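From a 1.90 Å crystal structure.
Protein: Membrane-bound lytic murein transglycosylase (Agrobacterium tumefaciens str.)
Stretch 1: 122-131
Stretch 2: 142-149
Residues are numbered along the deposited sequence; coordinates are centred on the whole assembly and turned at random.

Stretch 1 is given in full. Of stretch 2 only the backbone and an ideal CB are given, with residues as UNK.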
# COMPACT_ATOMS: atom_id res chain seq x y z
N ARG A 122 16.60 -5.88 -8.22
CA ARG A 122 16.79 -5.88 -6.76
C ARG A 122 17.46 -4.57 -6.38
O ARG A 122 17.93 -3.83 -7.25
CB ARG A 122 17.79 -6.97 -6.32
CG ARG A 122 17.45 -8.39 -6.58
CD ARG A 122 18.56 -9.27 -5.92
NE ARG A 122 19.75 -9.47 -6.75
CZ ARG A 122 20.94 -8.93 -6.51
NH1 ARG A 122 21.14 -8.16 -5.44
NH2 ARG A 122 21.97 -9.20 -7.32
N ARG A 123 17.57 -4.31 -5.07
CA ARG A 123 18.20 -3.08 -4.61
C ARG A 123 19.71 -3.09 -4.90
O ARG A 123 20.43 -3.99 -4.45
CB ARG A 123 17.96 -2.92 -3.11
CG ARG A 123 18.48 -1.61 -2.55
CD ARG A 123 18.28 -1.64 -1.03
NE ARG A 123 18.74 -0.38 -0.43
CZ ARG A 123 18.33 0.06 0.75
NH1 ARG A 123 17.45 -0.64 1.47
NH2 ARG A 123 18.82 1.23 1.20
N PRO A 124 20.21 -2.07 -5.63
CA PRO A 124 21.66 -1.93 -5.88
C PRO A 124 22.38 -1.66 -4.56
O PRO A 124 21.84 -0.94 -3.72
CB PRO A 124 21.74 -0.68 -6.76
CG PRO A 124 20.36 -0.55 -7.39
CD PRO A 124 19.43 -1.00 -6.30
N PRO A 125 23.61 -2.18 -4.40
CA PRO A 125 24.31 -2.01 -3.11
C PRO A 125 24.70 -0.54 -2.83
O PRO A 125 25.01 -0.19 -1.69
CB PRO A 125 25.57 -2.89 -3.28
CG PRO A 125 25.80 -2.90 -4.80
CD PRO A 125 24.42 -2.92 -5.40
N GLU A 126 24.70 0.30 -3.88
CA GLU A 126 25.07 1.71 -3.71
C GLU A 126 23.86 2.57 -3.36
O GLU A 126 24.00 3.77 -3.18
CB GLU A 126 25.82 2.27 -4.95
CG GLU A 126 24.93 2.51 -6.21
CD GLU A 126 24.71 1.26 -7.10
OE1 GLU A 126 25.03 0.11 -6.69
OE2 GLU A 126 24.20 1.44 -8.24
N LEU A 127 22.68 1.97 -3.31
CA LEU A 127 21.47 2.71 -2.96
C LEU A 127 21.33 2.67 -1.45
O LEU A 127 20.77 1.72 -0.87
CB LEU A 127 20.21 2.13 -3.64
CG LEU A 127 18.90 2.92 -3.40
CD1 LEU A 127 18.95 4.31 -4.07
CD2 LEU A 127 17.76 2.09 -3.98
N VAL A 128 21.86 3.70 -0.80
CA VAL A 128 21.94 3.73 0.66
C VAL A 128 20.79 4.53 1.27
O VAL A 128 20.28 5.47 0.66
CB VAL A 128 23.30 4.29 1.13
CG1 VAL A 128 24.42 3.37 0.67
CG2 VAL A 128 23.51 5.79 0.60
N ASP A 129 20.37 4.10 2.46
CA ASP A 129 19.49 4.90 3.30
C ASP A 129 20.19 6.19 3.73
O ASP A 129 21.42 6.21 3.99
CB ASP A 129 19.04 4.11 4.54
CG ASP A 129 18.44 2.78 4.17
OD1 ASP A 129 17.22 2.71 3.94
OD2 ASP A 129 19.21 1.82 3.98
N ILE A 130 19.39 7.25 3.83
CA ILE A 130 19.93 8.56 4.22
C ILE A 130 19.42 8.97 5.59
O ILE A 130 18.23 8.90 5.86
CB ILE A 130 19.51 9.66 3.20
CG1 ILE A 130 20.00 9.30 1.79
CG2 ILE A 130 20.00 11.09 3.63
CD1 ILE A 130 21.53 9.38 1.59
N ASP A 131 20.32 9.45 6.44
CA ASP A 131 19.90 10.11 7.69
C ASP A 131 20.95 11.16 8.05
O ASP A 131 21.82 11.46 7.26
CB ASP A 131 19.69 9.09 8.82
CG ASP A 131 20.95 8.27 9.14
OD1 ASP A 131 22.07 8.69 8.77
OD2 ASP A 131 20.80 7.17 9.72
N UNK A 142 13.94 15.64 2.41
CA UNK A 142 12.86 14.70 2.19
C UNK A 142 13.32 13.40 1.53
O UNK A 142 12.55 12.47 1.50
CB UNK A 142 11.78 15.36 1.33
N UNK A 143 14.55 13.32 1.01
CA UNK A 143 15.02 12.09 0.35
C UNK A 143 15.46 11.05 1.40
O UNK A 143 16.27 11.35 2.28
CB UNK A 143 16.18 12.40 -0.60
N UNK A 144 14.92 9.84 1.28
CA UNK A 144 15.26 8.72 2.18
C UNK A 144 16.37 7.82 1.61
O UNK A 144 16.93 6.98 2.34
CB UNK A 144 14.01 7.88 2.45
N UNK A 145 16.71 8.01 0.32
CA UNK A 145 17.73 7.19 -0.33
C UNK A 145 18.65 8.04 -1.19
O UNK A 145 18.26 9.11 -1.68
CB UNK A 145 17.08 6.10 -1.18
N UNK A 146 19.88 7.59 -1.34
CA UNK A 146 20.84 8.28 -2.19
C UNK A 146 21.82 7.29 -2.77
O UNK A 146 21.79 6.10 -2.45
CB UNK A 146 21.58 9.37 -1.41
N UNK A 147 22.70 7.78 -3.63
CA UNK A 147 23.71 6.95 -4.28
C UNK A 147 25.07 7.15 -3.58
O UNK A 147 25.56 8.28 -3.49
CB UNK A 147 23.81 7.29 -5.77
N UNK A 148 25.65 6.06 -3.06
CA UNK A 148 26.96 6.13 -2.43
C UNK A 148 28.01 6.02 -3.52
O UNK A 148 28.00 5.07 -4.29
CB UNK A 148 27.14 5.03 -1.38
N UNK A 149 28.91 6.99 -3.62
CA UNK A 149 29.96 6.93 -4.64
C UNK A 149 31.29 7.34 -4.00
O UNK A 149 31.33 7.59 -2.81
CB UNK A 149 29.63 7.83 -5.83

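Residues 145-149 form a strand antiparallel to 127-129, and the bridges at 145 to 147 place alternate side chains on opposite faces. Position 142 has nothing of stretch 1 within 5.5 Å of its ideal CB, so almost any residue would serve; it is S142, which makes no contact here.

At position 143 the CA-to-CB bond points sideways, with the ideal CB 5.5 Å from I130 CG1. Many side chains would fit, polar or apolar. The residue is Y143, whose ring leads away from stretch 1; its contact is through the backbone, with O 3.8 Å from I130 CB.

Position 144 directs its CB away, so stretch 1 places little demand on the side chain, and a small or polar residue would be equally acceptable. The backbone does the work: I130 N donates to the carbonyl O of 144 at 2.9 Å. The residue is A144, and a water donates both to its O (2.8 Å) and to D129 OD1 (2.7 Å).

Position 145 pairs with D129, and its CB lies on the sheet face that carries L127 and D129. The ideal CB is 3.9 Å from L127 CD1. Farther along, the R123 guanidinium donates to L127 O from NE (3.0 Å) and NH2 (2.9 Å), and NH2 also forms a salt bridge with D129 OD2 (2.9 Å), whose hydrogen bond is weak. A leucine, a methionine or an aromatic residue would suit this mixed surface. F145 occupies it: its CB packs 3.8 Å from L127 CD1, and its CE1 lies over one face of the guanidinium, 3.6 Å from R123 NH2, which sits at the edge of the phenyl ring.

Position 146 faces the side of V128, and its phi/psi of -151/176 is extended and open to any residue. The constraint is steric, since an ideal CB would stand only 3.0 Å from I130 CD1. Glycine is the natural fit, and G146 is found. Its N donates to V128 O and its O accepts from V128 N, both at 2.9 Å.

Position 147 returns to the face of L127. The E126 carboxylate lies more than 6 Å from the ideal CB, so a long basic or polar side chain could reach toward it. K147 extends with chi1 to chi3 all t; a water accepts from its NZ (2.9 Å) and donates to E126 OE2 (2.8 Å).

At position 148 the CB points toward stretch 1, 3.8 Å from V128 CG1, so alanine, valine or threonine would be reasonable. A148 sets its methyl against V128 CG1, and its N donates to E126 O (2.8 Å).

Position 149 points sideways, unconstrained by stretch 1; D149 bonds elsewhere in the structure.

Stretch 2, residues 142-149: SYAFGKAD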
# COMPACT_ATOMS: atom_id res chain seq x y z
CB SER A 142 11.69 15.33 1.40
OG SER A 142 12.11 15.66 0.07
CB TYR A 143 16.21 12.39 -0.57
CG TYR A 143 15.78 12.70 -1.99
CD1 TYR A 143 14.91 13.76 -2.25
CD2 TYR A 143 16.21 11.91 -3.06
CE1 TYR A 143 14.47 14.04 -3.56
CE2 TYR A 143 15.78 12.20 -4.40
CZ TYR A 143 14.92 13.27 -4.62
OH TYR A 143 14.49 13.58 -5.91
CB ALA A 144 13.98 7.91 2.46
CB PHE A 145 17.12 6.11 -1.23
CG PHE A 145 16.20 5.17 -0.51
CD1 PHE A 145 16.70 4.01 0.07
CD2 PHE A 145 14.85 5.46 -0.40
CE1 PHE A 145 15.82 3.12 0.75
CE2 PHE A 145 13.98 4.60 0.28
CZ PHE A 145 14.48 3.42 0.85
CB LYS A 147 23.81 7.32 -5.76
CG LYS A 147 24.93 6.66 -6.51
CD LYS A 147 24.87 7.05 -7.98
CE LYS A 147 26.24 6.99 -8.63
NZ LYS A 147 26.52 5.63 -9.13
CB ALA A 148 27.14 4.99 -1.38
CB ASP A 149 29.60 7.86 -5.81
CG ASP A 149 29.07 9.20 -5.35
OD1 ASP A 149 29.63 9.75 -4.37
OD2 ASP A 149 28.10 9.72 -5.94
O HOH W 1 24.44 3.69 -9.81
O HOH W 2 15.73 4.99 3.90
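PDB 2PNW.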